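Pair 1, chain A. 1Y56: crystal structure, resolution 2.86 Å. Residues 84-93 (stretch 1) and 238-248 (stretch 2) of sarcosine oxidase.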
# COMPACT_ATOMS: atom_id res chain seq x y z
N GLN A 84 58.22 -13.67 17.04
CA GLN A 84 58.56 -15.09 17.13
C GLN A 84 58.39 -15.58 18.56
O GLN A 84 59.35 -15.75 19.29
CB GLN A 84 59.99 -15.33 16.64
CG GLN A 84 60.11 -15.37 15.11
CD GLN A 84 61.52 -15.68 14.64
OE1 GLN A 84 61.75 -16.64 13.91
NE2 GLN A 84 62.47 -14.87 15.08
N THR A 85 57.14 -15.81 18.96
CA THR A 85 56.85 -16.22 20.32
C THR A 85 56.72 -17.73 20.47
O THR A 85 56.47 -18.23 21.58
CB THR A 85 55.55 -15.57 20.85
OG1 THR A 85 54.44 -16.02 20.07
CG2 THR A 85 55.64 -14.05 20.79
N GLY A 86 56.90 -18.46 19.38
CA GLY A 86 56.82 -19.93 19.39
C GLY A 86 55.43 -20.51 19.19
O GLY A 86 54.44 -19.79 19.15
N TYR A 87 55.39 -21.84 19.03
CA TYR A 87 54.17 -22.64 18.99
C TYR A 87 54.38 -23.75 19.98
O TYR A 87 55.46 -24.33 20.04
CB TYR A 87 54.02 -23.32 17.64
CG TYR A 87 52.86 -22.91 16.75
CD1 TYR A 87 51.86 -23.82 16.45
CD2 TYR A 87 52.80 -21.65 16.16
CE1 TYR A 87 50.81 -23.49 15.60
CE2 TYR A 87 51.75 -21.30 15.29
CZ TYR A 87 50.77 -22.23 15.02
OH TYR A 87 49.73 -21.92 14.18
N LEU A 88 53.34 -24.08 20.72
CA LEU A 88 53.44 -25.03 21.81
C LEU A 88 52.36 -26.10 21.68
O LEU A 88 51.18 -25.83 21.92
CB LEU A 88 53.26 -24.27 23.12
CG LEU A 88 53.67 -24.93 24.41
CD1 LEU A 88 55.19 -25.09 24.45
CD2 LEU A 88 53.18 -24.07 25.55
N PHE A 89 52.74 -27.30 21.26
CA PHE A 89 51.80 -28.41 21.16
C PHE A 89 51.77 -29.17 22.47
O PHE A 89 52.76 -29.82 22.82
CB PHE A 89 52.23 -29.35 20.04
CG PHE A 89 51.98 -28.82 18.65
CD1 PHE A 89 50.83 -29.18 17.96
CD2 PHE A 89 52.92 -28.01 18.02
CE1 PHE A 89 50.62 -28.71 16.66
CE2 PHE A 89 52.71 -27.54 16.72
CZ PHE A 89 51.56 -27.89 16.05
N LEU A 90 50.67 -29.11 23.20
CA LEU A 90 50.57 -29.87 24.46
C LEU A 90 50.27 -31.34 24.22
O LEU A 90 49.36 -31.67 23.47
CB LEU A 90 49.49 -29.29 25.38
CG LEU A 90 49.53 -27.80 25.72
CD1 LEU A 90 48.24 -27.42 26.42
CD2 LEU A 90 50.76 -27.48 26.55
N LEU A 91 51.03 -32.22 24.87
CA LEU A 91 50.84 -33.67 24.75
C LEU A 91 50.40 -34.29 26.07
O LEU A 91 50.80 -33.85 27.15
CB LEU A 91 52.14 -34.32 24.28
CG LEU A 91 52.69 -34.20 22.85
CD1 LEU A 91 52.05 -33.13 21.97
CD2 LEU A 91 54.19 -33.98 22.93
N TYR A 92 49.57 -35.33 25.99
CA TYR A 92 48.95 -35.93 27.18
C TYR A 92 49.13 -37.43 27.35
O TYR A 92 48.84 -37.94 28.43
CB TYR A 92 47.45 -35.62 27.23
CG TYR A 92 47.13 -34.18 27.07
CD1 TYR A 92 46.90 -33.37 28.17
CD2 TYR A 92 47.05 -33.60 25.80
CE1 TYR A 92 46.59 -32.03 28.03
CE2 TYR A 92 46.75 -32.27 25.64
CZ TYR A 92 46.52 -31.49 26.76
OH TYR A 92 46.21 -30.16 26.61
N ASP A 93 49.56 -38.13 26.31
CA ASP A 93 49.79 -39.57 26.40
C ASP A 93 50.90 -40.11 25.48
O ASP A 93 51.37 -39.42 24.58
CB ASP A 93 48.49 -40.37 26.25
CG ASP A 93 47.71 -40.00 25.00
OD1 ASP A 93 46.52 -39.61 25.12
OD2 ASP A 93 48.29 -40.09 23.89
N ILE A 238 49.83 -14.57 27.28
CA ILE A 238 49.96 -15.79 26.47
C ILE A 238 50.71 -15.48 25.18
O ILE A 238 50.13 -14.96 24.24
CB ILE A 238 48.60 -16.45 26.10
CG1 ILE A 238 47.65 -16.49 27.30
CG2 ILE A 238 48.83 -17.84 25.52
CD1 ILE A 238 46.25 -16.99 26.93
N ASN A 239 51.99 -15.83 25.14
CA ASN A 239 52.80 -15.44 24.00
C ASN A 239 52.82 -16.38 22.81
O ASN A 239 52.53 -15.96 21.71
CB ASN A 239 54.20 -15.06 24.44
CG ASN A 239 54.19 -13.81 25.28
OD1 ASN A 239 54.53 -13.85 26.45
ND2 ASN A 239 53.76 -12.70 24.69
N PRO A 240 53.11 -17.67 23.04
CA PRO A 240 53.10 -18.55 21.88
C PRO A 240 51.67 -18.95 21.51
O PRO A 240 50.73 -18.72 22.29
CB PRO A 240 53.85 -19.78 22.38
CG PRO A 240 53.55 -19.82 23.85
CD PRO A 240 53.42 -18.39 24.29
N MET A 241 51.52 -19.51 20.31
CA MET A 241 50.29 -20.20 19.95
C MET A 241 50.29 -21.52 20.73
O MET A 241 51.20 -22.33 20.59
CB MET A 241 50.31 -20.47 18.46
CG MET A 241 49.01 -20.93 17.87
SD MET A 241 47.86 -19.58 17.58
CE MET A 241 46.63 -20.02 18.77
N VAL A 242 49.31 -21.74 21.60
CA VAL A 242 49.21 -23.03 22.28
C VAL A 242 48.17 -23.92 21.60
O VAL A 242 47.03 -23.50 21.37
CB VAL A 242 49.09 -22.92 23.85
CG1 VAL A 242 48.84 -21.51 24.31
CG2 VAL A 242 48.06 -23.87 24.40
N ILE A 243 48.59 -25.14 21.26
CA ILE A 243 47.73 -26.12 20.62
C ILE A 243 47.46 -27.26 21.58
O ILE A 243 48.38 -27.76 22.24
CB ILE A 243 48.37 -26.70 19.33
CG1 ILE A 243 48.90 -25.59 18.42
CG2 ILE A 243 47.39 -27.64 18.59
CD1 ILE A 243 47.85 -24.63 17.87
N SER A 244 46.20 -27.68 21.65
CA SER A 244 45.83 -28.90 22.35
C SER A 244 44.97 -29.80 21.46
O SER A 244 43.77 -29.56 21.30
CB SER A 244 45.10 -28.57 23.65
OG SER A 244 44.77 -29.75 24.34
N PHE A 245 45.60 -30.82 20.87
CA PHE A 245 44.87 -31.78 20.06
C PHE A 245 43.85 -32.51 20.93
O PHE A 245 42.68 -32.64 20.55
CB PHE A 245 45.80 -32.80 19.40
CG PHE A 245 46.37 -32.34 18.08
CD1 PHE A 245 47.65 -32.72 17.70
CD2 PHE A 245 45.63 -31.55 17.20
CE1 PHE A 245 48.19 -32.31 16.47
CE2 PHE A 245 46.17 -31.13 15.96
CZ PHE A 245 47.45 -31.52 15.60
N LYS A 246 44.26 -32.96 22.11
CA LYS A 246 43.36 -33.71 22.97
C LYS A 246 42.10 -32.92 23.29
O LYS A 246 41.01 -33.47 23.22
CB LYS A 246 44.07 -34.17 24.24
CG LYS A 246 43.13 -34.58 25.37
CD LYS A 246 43.90 -35.14 26.56
CE LYS A 246 43.06 -35.16 27.84
NZ LYS A 246 42.11 -36.30 27.86
N TYR A 247 42.22 -31.64 23.62
CA TYR A 247 41.02 -30.85 23.92
C TYR A 247 40.44 -30.12 22.69
O TYR A 247 40.39 -28.90 22.64
CB TYR A 247 41.26 -29.90 25.10
CG TYR A 247 41.38 -30.60 26.44
CD1 TYR A 247 42.56 -30.52 27.19
CD2 TYR A 247 40.32 -31.37 26.94
CE1 TYR A 247 42.67 -31.18 28.42
CE2 TYR A 247 40.42 -32.03 28.17
CZ TYR A 247 41.60 -31.93 28.90
OH TYR A 247 41.69 -32.59 30.09
N GLY A 248 40.17 -30.87 21.63
CA GLY A 248 39.21 -30.49 20.59
C GLY A 248 39.94 -29.69 19.50
O GLY A 248 39.36 -28.80 18.88

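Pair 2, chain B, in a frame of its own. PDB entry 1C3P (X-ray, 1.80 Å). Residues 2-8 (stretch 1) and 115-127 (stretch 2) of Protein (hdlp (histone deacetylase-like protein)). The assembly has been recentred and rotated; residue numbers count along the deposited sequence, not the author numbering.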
# COMPACT_ATOMS: atom_id res chain seq x y z
N LYS B 2 12.27 8.07 -20.98
CA LYS B 2 11.41 7.45 -19.93
C LYS B 2 10.66 8.53 -19.17
O LYS B 2 11.27 9.34 -18.48
CB LYS B 2 12.27 6.63 -18.96
N LYS B 3 9.33 8.53 -19.28
CA LYS B 3 8.52 9.52 -18.57
C LYS B 3 8.11 8.97 -17.20
O LYS B 3 8.05 7.76 -17.02
CB LYS B 3 7.25 9.84 -19.36
CG LYS B 3 7.48 10.41 -20.75
CD LYS B 3 6.15 10.61 -21.48
CE LYS B 3 6.35 11.10 -22.90
NZ LYS B 3 5.06 11.20 -23.66
N VAL B 4 7.83 9.86 -16.27
CA VAL B 4 7.42 9.48 -14.91
C VAL B 4 5.99 9.94 -14.79
O VAL B 4 5.69 11.11 -15.03
CB VAL B 4 8.28 10.18 -13.84
CG1 VAL B 4 7.85 9.70 -12.45
CG2 VAL B 4 9.74 9.90 -14.08
N LYS B 5 5.12 9.03 -14.39
CA LYS B 5 3.70 9.33 -14.31
C LYS B 5 3.06 9.04 -12.96
O LYS B 5 3.43 8.09 -12.27
CB LYS B 5 2.97 8.49 -15.36
CG LYS B 5 3.44 8.68 -16.80
CD LYS B 5 3.11 10.08 -17.31
CE LYS B 5 3.44 10.23 -18.80
NZ LYS B 5 3.16 11.62 -19.28
N LEU B 6 2.05 9.83 -12.63
CA LEU B 6 1.29 9.62 -11.41
C LEU B 6 -0.13 9.31 -11.87
O LEU B 6 -0.72 10.06 -12.63
CB LEU B 6 1.30 10.88 -10.54
CG LEU B 6 0.74 10.71 -9.12
CD1 LEU B 6 0.69 12.08 -8.46
CD2 LEU B 6 -0.65 10.11 -9.15
N ILE B 7 -0.69 8.18 -11.43
CA ILE B 7 -2.05 7.82 -11.83
C ILE B 7 -3.01 8.26 -10.74
O ILE B 7 -2.86 7.86 -9.58
CB ILE B 7 -2.20 6.30 -12.02
CG1 ILE B 7 -1.04 5.77 -12.86
CG2 ILE B 7 -3.51 5.99 -12.78
CD1 ILE B 7 -1.17 4.35 -13.20
N GLY B 8 -3.97 9.10 -11.08
CA GLY B 8 -4.93 9.55 -10.08
C GLY B 8 -6.06 10.39 -10.62
O GLY B 8 -6.16 10.66 -11.83
N GLU B 115 0.65 -0.86 -17.20
CA GLU B 115 0.70 -0.53 -18.64
C GLU B 115 1.83 0.46 -18.91
O GLU B 115 2.60 0.30 -19.86
CB GLU B 115 -0.62 0.09 -19.12
CG GLU B 115 -1.78 -0.88 -19.21
CD GLU B 115 -3.11 -0.19 -19.47
OE1 GLU B 115 -3.16 1.06 -19.57
OE2 GLU B 115 -4.13 -0.90 -19.58
N GLU B 116 1.93 1.48 -18.07
CA GLU B 116 2.97 2.50 -18.22
C GLU B 116 4.35 1.92 -18.05
O GLU B 116 5.27 2.24 -18.81
CB GLU B 116 2.75 3.61 -17.21
CG GLU B 116 1.54 4.46 -17.52
CD GLU B 116 1.60 5.03 -18.93
OE1 GLU B 116 2.58 5.72 -19.25
OE2 GLU B 116 0.67 4.77 -19.71
N PHE B 117 4.52 1.06 -17.05
CA PHE B 117 5.81 0.44 -16.81
C PHE B 117 6.24 -0.39 -18.01
O PHE B 117 7.41 -0.38 -18.39
CB PHE B 117 5.75 -0.47 -15.58
CG PHE B 117 7.07 -1.08 -15.23
CD1 PHE B 117 8.04 -0.33 -14.57
CD2 PHE B 117 7.37 -2.39 -15.59
CE1 PHE B 117 9.29 -0.88 -14.26
CE2 PHE B 117 8.62 -2.95 -15.29
CZ PHE B 117 9.58 -2.20 -14.62
N LEU B 118 5.29 -1.13 -18.59
CA LEU B 118 5.58 -1.98 -19.73
C LEU B 118 5.89 -1.20 -21.00
O LEU B 118 6.42 -1.76 -21.96
CB LEU B 118 4.43 -2.96 -19.97
CG LEU B 118 4.27 -4.04 -18.89
CD1 LEU B 118 3.10 -4.92 -19.22
CD2 LEU B 118 5.54 -4.88 -18.80
N LYS B 119 5.57 0.09 -21.00
CA LYS B 119 5.88 0.97 -22.13
C LYS B 119 7.29 1.48 -21.90
O LYS B 119 7.87 2.16 -22.75
CB LYS B 119 4.97 2.19 -22.15
CG LYS B 119 3.50 1.92 -22.33
CD LYS B 119 2.74 3.23 -22.18
CE LYS B 119 1.28 3.04 -22.44
NZ LYS B 119 0.63 4.34 -22.24
N GLY B 120 7.83 1.19 -20.72
CA GLY B 120 9.17 1.65 -20.41
C GLY B 120 9.19 2.89 -19.54
O GLY B 120 10.24 3.48 -19.32
N ASN B 121 8.02 3.31 -19.06
CA ASN B 121 8.02 4.48 -18.20
C ASN B 121 7.90 4.08 -16.74
O ASN B 121 7.79 2.90 -16.44
CB ASN B 121 6.92 5.44 -18.63
CG ASN B 121 7.16 5.96 -20.03
OD1 ASN B 121 7.06 5.21 -21.00
ND2 ASN B 121 7.48 7.23 -20.15
N VAL B 122 7.98 5.06 -15.85
CA VAL B 122 7.90 4.81 -14.42
C VAL B 122 6.60 5.38 -13.90
O VAL B 122 6.29 6.55 -14.13
CB VAL B 122 9.09 5.46 -13.68
CG1 VAL B 122 8.92 5.29 -12.16
CG2 VAL B 122 10.39 4.83 -14.15
N ALA B 123 5.83 4.58 -13.18
CA ALA B 123 4.56 5.07 -12.71
C ALA B 123 4.29 4.76 -11.24
O ALA B 123 4.81 3.80 -10.68
CB ALA B 123 3.46 4.49 -13.57
N PHE B 124 3.44 5.58 -10.65
CA PHE B 124 3.05 5.43 -9.25
C PHE B 124 1.54 5.56 -9.15
O PHE B 124 0.95 6.55 -9.60
CB PHE B 124 3.73 6.51 -8.40
CG PHE B 124 3.33 6.52 -6.94
CD1 PHE B 124 3.10 5.34 -6.24
CD2 PHE B 124 3.28 7.73 -6.23
CE1 PHE B 124 2.83 5.36 -4.86
CE2 PHE B 124 3.01 7.76 -4.84
CZ PHE B 124 2.79 6.58 -4.17
N ASN B 125 0.90 4.53 -8.60
CA ASN B 125 -0.53 4.56 -8.37
C ASN B 125 -0.76 4.58 -6.86
O ASN B 125 -0.83 3.53 -6.22
CB ASN B 125 -1.23 3.33 -8.96
CG ASN B 125 -2.65 3.23 -8.48
OD1 ASN B 125 -3.27 4.25 -8.21
ND2 ASN B 125 -3.18 2.00 -8.39
N PRO B 126 -0.91 5.78 -6.26
CA PRO B 126 -1.13 5.87 -4.82
C PRO B 126 -2.41 5.22 -4.30
O PRO B 126 -2.50 4.88 -3.13
CB PRO B 126 -1.09 7.38 -4.58
CG PRO B 126 -1.67 7.92 -5.88
CD PRO B 126 -0.84 7.12 -6.86
N ALA B 127 -3.41 5.06 -5.17
CA ALA B 127 -4.68 4.46 -4.77
C ALA B 127 -4.57 2.95 -4.65
O ALA B 127 -5.42 2.32 -4.02
CB ALA B 127 -5.79 4.83 -5.79
O HOH W 1 -4.82 6.38 -8.47

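Aromatic side chains cover the strand pairing in pair 1, whereas no aromatic ring of pair 2 packs against the opposite strand. In pair 1, Tyr87(A) lays a ring face over Met241(A), whose CB lies 3.6 Å from Tyr87(A) CE2, and Phe89(A) does the same over Ile243(A), with CD1 of Phe89(A) 3.8 Å from CB of Ile243(A). The matching positions in pair 2 are Val4(B) with Val122(B) and Leu6(B) with Phe124(B); these side chains share one face of the sheet but make no close side-chain contact with each other, and Leu6(B) instead reaches along to Pro126(B), its CD2 3.8 Å from Pro126(B) CD. The two stretches bury 771 Å² between them in pair 1 and 575 Å² in pair 2.

Beneath this difference the backbones agree to 0.6 Å over 14 residues. Each pair sets two parallel strands side by side, at 21° in pair 1 and 18° in pair 2, and the same ladder of four hydrogen bonds joins them. In pair 1 Met241(A) N donates to Gly86(A) O (3.2 Å), Leu88(A) N to Met241(A) O (2.8 Å), Ile243(A) N to Leu88(A) O (2.8 Å) and Leu90(A) N to Ile243(A) O (2.8 Å). In pair 2 Val122(B) N donates to Lys3(B) O (2.9 Å), Lys5(B) N to Val122(B) O (2.8 Å), Phe124(B) N to Lys5(B) O (3.0 Å) and Ile7(B) N to Phe124(B) O (2.9 Å). Alternate residues of each strand point N and O at the other strand, as a parallel pairing requires.

On the other face, Leu88(A) beside Val242(A) corresponds to Lys5(B) beside Ala123(B): the small alanine sits next to a lysine whose end leads away from the opposite strand. Leu90(A) and Ile7(B) nearly coincide, their side-chain centres 0.4 Å apart: Leu90(A) CD1 lies 4.3 Å from Ser244(A) CB and Ile7(B) CD1 4.4 Å from the matching Asn125(B) CB. Leu90(A) CD1 also meets Val242(A) CG2 at 4.1 Å, where pair 2 has the shorter Ala123(B).

Ser244(A) and Asn125(B) match, and both bring a polar group to the end of the pairing. Ser244(A) OG hydrogen-bonds Tyr92(A) OH (2.7 Å), and the Tyr92(A) ring also carries Lys246(A) CD over one face, 3.4 Å from Tyr92(A) CG. In pair 2 a water links the strands, donating to Ile7(B) O and Asn125(B) OD1 from 2.7 and 2.6 Å respectively. At the start, Thr85(A) OG1 donates to Asn239(A) O at 2.5 Å; the matching Lys2(B) is modelled only to CB, which lies 3.8 Å from Gly120(B) O.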